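PHOX (PDB 4A9V) hydrolyses phosphate monoesters as an alkaline phosphatase of the PhoX family, a beta-propeller enzyme with an iron-calcium cofactor that catalyses phosphotransfer. Local coordinates at residues D282-V287 with R304-H309; G322-A327 with I346-G351; G39-K44 with F133-R138. All blocks are in the same frame, centred on the assembly; numbering follows the deposited sequence.

Contact 1 of 3, residues D282-V287 with R304-H309; sequences DGRAVV and RDKINH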
loop_
_atom_site.group_PDB
_atom_site.type_symbol
_atom_site.label_atom_id
_atom_site.label_comp_id
_atom_site.label_asym_id
_atom_site.label_seq_id
_atom_site.Cartn_x
_atom_site.Cartn_y
_atom_site.Cartn_z
ATOM N N ASP A 282 17.112 21.086 -3.743
ATOM C CA ASP A 282 16.733 22.154 -4.655
ATOM C C ASP A 282 15.246 22.185 -5.005
ATOM O O ASP A 282 14.815 23.034 -5.778
ATOM C CB ASP A 282 17.616 22.170 -5.912
ATOM C CG ASP A 282 17.352 21.010 -6.869
ATOM O OD1 ASP A 282 16.523 20.132 -6.582
ATOM O OD2 ASP A 282 18.042 20.955 -7.912
ATOM N N GLY A 283 14.439 21.442 -4.255
ATOM C CA GLY A 283 13.005 21.695 -4.199
ATOM C C GLY A 283 12.134 20.841 -5.111
ATOM O O GLY A 283 10.946 21.116 -5.252
ATOM N N ARG A 284 12.706 19.817 -5.737
ATOM C CA ARG A 284 11.950 18.932 -6.612
ATOM C C ARG A 284 11.304 17.808 -5.827
ATOM O O ARG A 284 11.789 17.419 -4.773
ATOM C CB ARG A 284 12.870 18.383 -7.698
ATOM C CG ARG A 284 13.423 19.491 -8.581
ATOM C CD ARG A 284 14.414 19.001 -9.617
ATOM N NE ARG A 284 15.615 18.422 -9.036
ATOM C CZ ARG A 284 16.156 17.297 -9.495
ATOM N NH1 ARG A 284 15.550 16.629 -10.470
ATOM N NH2 ARG A 284 17.271 16.820 -8.972
ATOM N N ALA A 285 10.200 17.286 -6.348
ATOM C CA ALA A 285 9.501 16.191 -5.689
ATOM C C ALA A 285 10.232 14.874 -5.891
ATOM O O ALA A 285 10.746 14.593 -6.974
ATOM C CB ALA A 285 8.076 16.086 -6.211
ATOM N N VAL A 286 10.219 14.060 -4.844
ATOM C CA VAL A 286 10.769 12.713 -4.872
ATOM C C VAL A 286 9.686 11.758 -4.385
ATOM O O VAL A 286 8.987 12.039 -3.411
ATOM C CB VAL A 286 12.017 12.619 -3.963
ATOM C CG1 VAL A 286 12.573 11.205 -3.930
ATOM C CG2 VAL A 286 13.076 13.616 -4.419
ATOM N N VAL A 287 9.533 10.650 -5.100
ATOM C CA VAL A 287 8.564 9.623 -4.724
ATOM C C VAL A 287 9.256 8.262 -4.694
ATOM O O VAL A 287 9.680 7.759 -5.732
ATOM C CB VAL A 287 7.374 9.568 -5.703
ATOM C CG1 VAL A 287 6.311 8.623 -5.167
ATOM C CG2 VAL A 287 6.807 10.958 -5.970
ATOM N N ARG A 304 11.023 16.741 -12.663
ATOM C CA ARG A 304 11.769 17.754 -13.398
ATOM C C ARG A 304 11.669 19.106 -12.711
ATOM O O ARG A 304 12.667 19.805 -12.557
ATOM C CB ARG A 304 11.215 17.860 -14.820
ATOM C CG ARG A 304 11.907 18.891 -15.702
ATOM C CD ARG A 304 11.124 19.145 -16.982
ATOM N NE ARG A 304 9.831 19.755 -16.690
ATOM C CZ ARG A 304 8.837 19.876 -17.563
ATOM N NH1 ARG A 304 8.936 19.346 -18.775
ATOM N NH2 ARG A 304 7.706 20.454 -17.182
ATOM N N ASP A 305 10.450 19.482 -12.329
ATOM C CA ASP A 305 10.166 20.820 -11.839
ATOM C C ASP A 305 10.249 20.876 -10.318
ATOM O O ASP A 305 9.970 19.904 -9.610
ATOM C CB ASP A 305 8.771 21.245 -12.292
ATOM C CG ASP A 305 8.593 21.145 -13.791
ATOM O OD1 ASP A 305 9.529 21.509 -14.533
ATOM O OD2 ASP A 305 7.501 20.721 -14.230
ATOM N N LYS A 306 10.580 22.057 -9.820
ATOM C CA LYS A 306 10.458 22.346 -8.405
ATOM C C LYS A 306 8.994 22.384 -8.002
ATOM O O LYS A 306 8.140 22.878 -8.749
ATOM C CB LYS A 306 11.134 23.678 -8.073
ATOM C CG LYS A 306 12.636 23.667 -8.289
ATOM C CD LYS A 306 13.248 25.027 -8.017
ATOM C CE LYS A 306 14.754 25.000 -8.221
ATOM N NZ LYS A 306 15.209 23.835 -9.032
ATOM N N ILE A 307 8.716 21.914 -6.794
ATOM C CA ILE A 307 7.404 22.090 -6.197
ATOM C C ILE A 307 7.150 23.570 -5.975
ATOM O O ILE A 307 7.968 24.267 -5.377
ATOM C CB ILE A 307 7.315 21.369 -4.844
ATOM C CG1 ILE A 307 7.569 19.870 -5.009
ATOM C CG2 ILE A 307 5.980 21.634 -4.176
ATOM C CD1 ILE A 307 7.880 19.169 -3.702
ATOM N N ASN A 308 5.991 24.033 -6.423
ATOM C CA ASN A 308 5.540 25.377 -6.118
ATOM C C ASN A 308 4.677 25.332 -4.863
ATOM O O ASN A 308 3.511 24.949 -4.916
ATOM C CB ASN A 308 4.746 25.932 -7.300
ATOM C CG ASN A 308 4.429 27.399 -7.141
ATOM O OD1 ASN A 308 4.247 27.884 -6.025
ATOM N ND2 ASN A 308 4.349 28.117 -8.252
ATOM N N HIS A 309 5.279 25.596 -3.714
ATOM C CA HIS A 309 4.580 25.403 -2.444
ATOM C C HIS A 309 3.450 26.381 -2.260
ATOM O O HIS A 309 2.412 26.028 -1.699
ATOM C CB HIS A 309 5.550 25.477 -1.276
ATOM C CG HIS A 309 6.439 24.269 -1.156
ATOM N ND1 HIS A 309 5.994 23.083 -0.690
ATOM C CD2 HIS A 309 7.751 24.068 -1.553
ATOM C CE1 HIS A 309 6.997 22.191 -0.723
ATOM N NE2 HIS A 309 8.063 22.784 -1.273
HETATM O O HOH W 1 10.251 23.588 -4.020
#
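Arg284 lays the aliphatic part of its side chain along the backbone carbonyls of the corner at residues 304-305: its CD lies 3.5 Å from Arg304 O, and its CG is close to Asp305 O. CG stands beside the backbone N, anti to the carbonyl carbon, and a bend at chi3 (-63°) turns the guanidinium toward Asp282 in the turn ahead of the strand. There NE donates to Asp282 OD1 at 3.1 Å, nearly in the guanidinium plane and on the syn lone pair, a straight salt bridge; Thr280 OG1 shares that carboxylate oxygen, while NH1 of Arg284 bonds to Ser303 O. An alanine here would remove CG and CD from over the corner and both of these guanidinium links, and would probably leave the turn before the strand less firmly tied to the strand 296-303. Lys306 crosses Asp282 at about a right angle, its CE 3.1 Å from Asp282 O; its NZ stays 4.2 Å from Asp282 OD2, too far for a salt bridge, though the opposite charges would probably still attract. The one direct hydrogen bond between the segments runs from Ile307 N to Gly283 O (2.8 Å, 160° at the hydrogen). A water lies 2.8 Å from Gly283 O and 2.7 Å from Ile307 O and can donate to either, so it may add a second bond to Gly283 O. The positive phi of Gly283 by itself calls for glycine, since a CB would press against the preceding carbonyl; it would also point at Lys306 CG. Ile307 sends CD1 against Ala285 CB at 4.0 Å, a small buried methyl meeting a branched chain. The arrangement is that of a chain leaving an antiparallel beta-propeller sheet: the strand 296-303 ends at a corner, and the outgoing loop folds across the tight turn between the strands 276-279 and 284-290.

Contact 2 of 3, residues G322-A327 with I346-G351; sequences GTLYVA and IELTHG. With EDO (1,2-ethanediol), chain H.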
loop_
_atom_site.group_PDB
_atom_site.type_symbol
_atom_site.label_atom_id
_atom_site.label_comp_id
_atom_site.label_asym_id
_atom_site.label_seq_id
_atom_site.Cartn_x
_atom_site.Cartn_y
_atom_site.Cartn_z
ATOM N N GLY A 322 10.105 14.030 -15.338
ATOM C CA GLY A 322 11.163 13.710 -14.396
ATOM C C GLY A 322 11.849 12.422 -14.776
ATOM O O GLY A 322 11.969 12.104 -15.956
ATOM N N THR A 323 12.475 11.803 -13.786
ATOM C CA THR A 323 13.307 10.636 -14.008
ATOM C C THR A 323 12.938 9.546 -13.010
ATOM O O THR A 323 12.863 9.801 -11.809
ATOM C CB THR A 323 14.799 10.971 -13.844
ATOM O OG1 THR A 323 15.112 12.147 -14.602
ATOM C CG2 THR A 323 15.658 9.819 -14.319
ATOM N N LEU A 324 12.743 8.335 -13.531
ATOM C CA LEU A 324 12.520 7.137 -12.717
ATOM C C LEU A 324 13.818 6.353 -12.584
ATOM O O LEU A 324 14.520 6.133 -13.570
ATOM C CB LEU A 324 11.436 6.271 -13.364
ATOM C CG LEU A 324 11.005 5.027 -12.584
ATOM C CD1 LEU A 324 10.313 5.398 -11.282
ATOM C CD2 LEU A 324 10.109 4.163 -13.451
ATOM N N TYR A 325 14.146 6.003 -11.342
ATOM C CA TYR A 325 15.332 5.229 -10.993
ATOM C C TYR A 325 14.915 3.928 -10.326
ATOM O O TYR A 325 13.830 3.826 -9.758
ATOM C CB TYR A 325 16.198 6.011 -10.005
ATOM C CG TYR A 325 16.690 7.346 -10.512
ATOM C CD1 TYR A 325 15.932 8.503 -10.350
ATOM C CD2 TYR A 325 17.960 7.472 -11.050
ATOM C CE1 TYR A 325 16.409 9.734 -10.762
ATOM C CE2 TYR A 325 18.440 8.693 -11.479
ATOM C CZ TYR A 325 17.653 9.817 -11.349
ATOM O OH TYR A 325 18.115 11.035 -11.793
ATOM N N VAL A 326 15.851 2.987 -10.280
ATOM C CA VAL A 326 15.672 1.740 -9.551
ATOM C C VAL A 326 16.935 1.461 -8.730
ATOM O O VAL A 326 18.024 1.906 -9.092
ATOM C CB VAL A 326 15.345 0.583 -10.519
ATOM C CG1 VAL A 326 16.548 0.221 -11.382
ATOM C CG2 VAL A 326 14.817 -0.625 -9.756
ATOM N N ALA A 327 16.777 0.783 -7.596
ATOM C CA ALA A 327 17.866 0.605 -6.643
ATOM C C ALA A 327 18.720 -0.625 -6.923
ATOM O O ALA A 327 18.202 -1.712 -7.213
ATOM C CB ALA A 327 17.320 0.532 -5.225
ATOM N N ILE A 346 19.708 3.892 -10.216
ATOM C CA ILE A 346 20.087 3.733 -11.610
ATOM C C ILE A 346 18.907 4.145 -12.488
ATOM O O ILE A 346 17.788 3.694 -12.292
ATOM C CB ILE A 346 20.471 2.271 -11.919
ATOM C CG1 ILE A 346 21.596 1.805 -10.993
ATOM C CG2 ILE A 346 20.868 2.125 -13.379
ATOM C CD1 ILE A 346 21.892 0.327 -11.076
ATOM N N GLU A 347 19.172 5.032 -13.438
ATOM C CA GLU A 347 18.143 5.661 -14.254
ATOM C C GLU A 347 17.490 4.684 -15.239
ATOM O O GLU A 347 18.180 3.951 -15.953
ATOM C CB GLU A 347 18.827 6.787 -15.022
ATOM C CG GLU A 347 17.947 7.716 -15.811
ATOM C CD GLU A 347 18.763 8.803 -16.483
ATOM O OE1 GLU A 347 19.859 9.133 -15.969
ATOM O OE2 GLU A 347 18.176 9.513 -17.301
ATOM N N LEU A 348 16.166 4.756 -15.350
ATOM C CA LEU A 348 15.418 4.025 -16.357
ATOM C C LEU A 348 14.988 4.998 -17.447
ATOM O O LEU A 348 13.903 5.592 -17.401
ATOM C CB LEU A 348 14.207 3.346 -15.720
ATOM C CG LEU A 348 14.546 2.388 -14.576
ATOM C CD1 LEU A 348 13.276 1.744 -14.044
ATOM C CD2 LEU A 348 15.550 1.331 -15.005
ATOM N N THR A 349 15.883 5.175 -18.409
ATOM C CA THR A 349 15.744 6.183 -19.450
ATOM C C THR A 349 16.118 5.559 -20.784
ATOM O O THR A 349 17.211 5.026 -20.938
ATOM C CB THR A 349 16.671 7.377 -19.170
ATOM O OG1 THR A 349 16.231 8.037 -17.977
ATOM C CG2 THR A 349 16.673 8.368 -20.336
ATOM N N HIS A 350 15.209 5.622 -21.746
ATOM C CA HIS A 350 15.489 5.106 -23.069
ATOM C C HIS A 350 16.732 5.747 -23.622
ATOM O O HIS A 350 16.867 6.971 -23.604
ATOM C CB HIS A 350 14.312 5.370 -23.988
ATOM C CG HIS A 350 14.423 4.673 -25.310
ATOM N ND1 HIS A 350 15.062 5.224 -26.357
ATOM C CD2 HIS A 350 14.128 3.364 -25.675
ATOM C CE1 HIS A 350 15.054 4.357 -27.386
ATOM N NE2 HIS A 350 14.457 3.227 -26.974
ATOM N N GLY A 351 17.665 4.918 -24.084
ATOM C CA GLY A 351 18.934 5.402 -24.625
ATOM C C GLY A 351 20.091 5.383 -23.637
ATOM O O GLY A 351 21.194 5.817 -23.968
HETATM C C1 EDO H . 9.415 11.756 -17.883
HETATM O O1 EDO H . 10.014 13.047 -18.112
HETATM C C2 EDO H . 10.248 10.678 -18.569
HETATM O O2 EDO H . 9.703 9.370 -18.336
HETATM O O HOH W 2 12.599 7.874 -16.340
#
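Three backbone hydrogen bonds carry the pairing of 322-327 with 346-351. Val326 and Ile346 form an antiparallel hydrogen-bonded pair, Val326 N giving to Ile346 O at 2.9 Å and Ile346 N to Val326 O at 2.8 Å. The third, from Leu348 N to Leu324 O, is the straightest (169°) and extends the ladder past the non-hydrogen-bonded pair Tyr325-Glu347. Farther on the chains diverge, and a water bridges the gap, accepting from Leu324 N and donating to Leu348 O.

Apolar contacts gather on the face of Val326 and Ile346. Leu348 forks between two partners, CD1 meeting Leu324 CD2 at 4.0 Å and CD2 meeting Val326 CG1 at 3.9 Å; a leucine suits this because its two methyls can serve both neighbours. Val326 holds CG1 in the crowded position between backbone N and carbonyl carbon (chi1 69°), which places this methyl against Leu348 CD2.

The other face carries Tyr325 and Glu347, crossing obliquely, with Tyr325 CE2 4.0 Å from Glu347 CB. Thr323 turns CG2 anti to its backbone N; this methyl lies over one face of the Tyr325 ring, offset toward the rim, and also touches Glu347 CG at 3.4 Å. The extended Glu347 chain thus packs by its methylenes while OE2 makes a salt bridge with Lys352.

Among its neighbours, this beta hairpin continues a larger sheet: Thr323 and Tyr325 bond through their backbones to the strand 296-303, whose Tyr299 touches both Val326 and Leu348, while the helix 364-369 packs Leu368 on Leu324 and Val367 on Leu348.

Contact 3 of 3, residues G39-K44 with F133-R138; sequences GQPLHK and FVQGSR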
loop_
_atom_site.group_PDB
_atom_site.type_symbol
_atom_site.label_atom_id
_atom_site.label_comp_id
_atom_site.label_asym_id
_atom_site.label_seq_id
_atom_site.Cartn_x
_atom_site.Cartn_y
_atom_site.Cartn_z
ATOM N N GLY A 39 -19.304 -0.757 3.367
ATOM C CA GLY A 39 -20.740 -0.766 3.135
ATOM C C GLY A 39 -21.477 0.474 3.610
ATOM O O GLY A 39 -22.649 0.649 3.280
ATOM N N GLN A 40 -20.809 1.349 4.357
ATOM C CA GLN A 40 -21.441 2.573 4.850
ATOM C C GLN A 40 -21.853 3.463 3.681
ATOM O O GLN A 40 -21.001 3.892 2.912
ATOM C CB GLN A 40 -20.446 3.325 5.726
ATOM C CG GLN A 40 -20.918 4.693 6.184
ATOM C CD GLN A 40 -22.148 4.620 7.060
ATOM O OE1 GLN A 40 -22.191 3.845 8.018
ATOM N NE2 GLN A 40 -23.153 5.428 6.740
ATOM N N PRO A 41 -23.143 3.836 3.591
ATOM C CA PRO A 41 -23.485 4.813 2.559
ATOM C C PRO A 41 -22.800 6.152 2.799
ATOM O O PRO A 41 -22.733 6.630 3.935
ATOM C CB PRO A 41 -25.011 4.939 2.668
ATOM C CG PRO A 41 -25.346 4.423 4.027
ATOM C CD PRO A 41 -24.338 3.354 4.306
ATOM N N LEU A 42 -22.334 6.776 1.723
ATOM C CA LEU A 42 -21.602 8.026 1.843
ATOM C C LEU A 42 -22.493 9.256 1.745
ATOM O O LEU A 42 -22.109 10.315 2.240
ATOM C CB LEU A 42 -20.509 8.117 0.781
ATOM C CG LEU A 42 -19.445 7.022 0.819
ATOM C CD1 LEU A 42 -18.309 7.407 -0.119
ATOM C CD2 LEU A 42 -18.915 6.772 2.223
ATOM N N HIS A 43 -23.614 9.143 1.038
ATOM C CA HIS A 43 -24.407 10.313 0.662
ATOM C C HIS A 43 -25.711 10.374 1.401
ATOM O O HIS A 43 -26.153 9.398 2.016
ATOM C CB HIS A 43 -24.643 10.325 -0.840
ATOM C CG HIS A 43 -23.375 10.222 -1.640
ATOM N ND1 HIS A 43 -22.332 11.055 -1.452
ATOM C CD2 HIS A 43 -22.979 9.305 -2.599
ATOM C CE1 HIS A 43 -21.330 10.699 -2.275
ATOM N NE2 HIS A 43 -21.744 9.658 -3.011
ATOM N N LYS A 44 -26.287 11.567 1.444
ATOM C CA LYS A 44 -27.550 11.746 2.134
ATOM C C LYS A 44 -28.593 10.776 1.584
ATOM O O LYS A 44 -28.782 10.653 0.376
ATOM C CB LYS A 44 -28.038 13.187 2.011
ATOM C CG LYS A 44 -29.293 13.475 2.818
ATOM C CD LYS A 44 -29.604 14.961 2.824
ATOM C CE LYS A 44 -31.075 15.221 3.097
ATOM N NZ LYS A 44 -31.371 16.678 3.163
ATOM N N PHE A 133 -17.158 10.400 11.045
ATOM C CA PHE A 133 -17.565 10.494 9.660
ATOM C C PHE A 133 -18.768 11.421 9.503
ATOM O O PHE A 133 -19.722 11.343 10.278
ATOM C CB PHE A 133 -17.893 9.085 9.157
ATOM C CG PHE A 133 -18.524 9.048 7.800
ATOM C CD1 PHE A 133 -17.907 9.638 6.710
ATOM C CD2 PHE A 133 -19.741 8.414 7.606
ATOM C CE1 PHE A 133 -18.487 9.590 5.453
ATOM C CE2 PHE A 133 -20.323 8.360 6.351
ATOM C CZ PHE A 133 -19.712 8.980 5.281
ATOM N N VAL A 134 -18.733 12.242 8.459
ATOM C CA VAL A 134 -19.846 13.115 8.085
ATOM C C VAL A 134 -20.514 12.594 6.812
ATOM O O VAL A 134 -20.085 12.888 5.689
ATOM C CB VAL A 134 -19.364 14.563 7.852
ATOM C CG1 VAL A 134 -20.532 15.473 7.516
ATOM C CG2 VAL A 134 -18.634 15.076 9.077
ATOM N N GLN A 135 -21.574 11.812 6.983
ATOM C CA GLN A 135 -22.365 11.366 5.846
ATOM C C GLN A 135 -23.014 12.579 5.186
ATOM O O GLN A 135 -23.393 13.529 5.869
ATOM C CB GLN A 135 -23.427 10.361 6.293
ATOM C CG GLN A 135 -24.099 9.650 5.136
ATOM C CD GLN A 135 -25.083 8.579 5.568
ATOM O OE1 GLN A 135 -25.016 8.057 6.682
ATOM N NE2 GLN A 135 -25.994 8.237 4.676
ATOM N N GLY A 136 -23.073 12.586 3.857
ATOM C CA GLY A 136 -23.721 13.676 3.138
ATOM C C GLY A 136 -22.838 14.882 2.847
ATOM O O GLY A 136 -23.297 15.842 2.236
ATOM N N SER A 137 -21.568 14.837 3.229
ATOM C CA SER A 137 -20.633 15.895 2.852
ATOM C C SER A 137 -20.523 15.975 1.338
ATOM O O SER A 137 -20.414 14.948 0.661
ATOM C CB SER A 137 -19.259 15.618 3.442
ATOM O OG SER A 137 -18.297 16.501 2.892
ATOM N N ARG A 138 -20.357 17.189 0.825
ATOM C CA ARG A 138 -20.156 17.382 -0.602
ATOM C C ARG A 138 -18.820 16.814 -1.089
ATOM O O ARG A 138 -18.644 16.583 -2.283
ATOM C CB ARG A 138 -20.263 18.865 -0.959
ATOM C CG ARG A 138 -19.032 19.680 -0.611
ATOM C CD ARG A 138 -19.087 21.079 -1.218
ATOM N NE ARG A 138 -18.970 21.064 -2.675
ATOM C CZ ARG A 138 -17.843 21.309 -3.344
ATOM N NH1 ARG A 138 -16.784 21.797 -2.705
ATOM N NH2 ARG A 138 -17.831 21.247 -4.669
HETATM O O HOH W 3 -25.822 5.711 7.942
HETATM O O HOH W 4 -22.541 13.376 -0.049
#
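Phe133 and Gln40 reach toward each other tip to tip, the Gln40 amide tilted 57° from the ring and Gln40 CG 3.7 Å from Phe133 CE2. The Leu42 side chain crosses that of Phe133 at about a right angle, bringing CD2 to Phe133 CZ (3.9 Å), while Pro41 O lies at the ring edge and the backbone N of Gln135 sits over the centre of one face. A broad flat phenylalanine can serve all these partners at once. The segment 133-138 makes a type II beta turn from Val134 to Ser137, interrupting strand 130-144, one of the two edge strands of a four-stranded antiparallel propeller sheet; Gly136 takes the position where positive phi would jam a CB against the preceding carbonyl. Gly136 N donates to Leu42 O at 2.9 Å, from above the carbonyl plane, and Asn140 ND2 reaches the same oxygen. Gln135, extended beyond CG, crosses Pro41 obliquely, with CG anti to its backbone N, so that NE2 meets His43 O from above the carbonyl plane, nearly straight at the hydrogen (2.9 Å, 174°). The two glutamine amides stand 61° apart: Gln40 NE2 bends back onto Pro41 O at 3.1 Å, and a water links this nitrogen to Gln135 OE1.

Contacts 1 and 2 are neighbours on one sheet, their centres 17 Å apart, and follow each other along the chain: the loop leaving 304-309 leads into the strand that opens contact 2. They meet directly where Arg304 CB packs against Gly322 N at 4.0 Å. Contact 3 belongs to a different sheet, its centre 35 Å from that of contact 1 and 42 Å from that of contact 2, on the opposite side of the chain's centre from contact 2. All three lie away from the iron-calcium site, which Glu273, Glu387 and Asp479 help to build. Separately, Gly283 of contact 1 lies about 4 Å from a bound lithium ion.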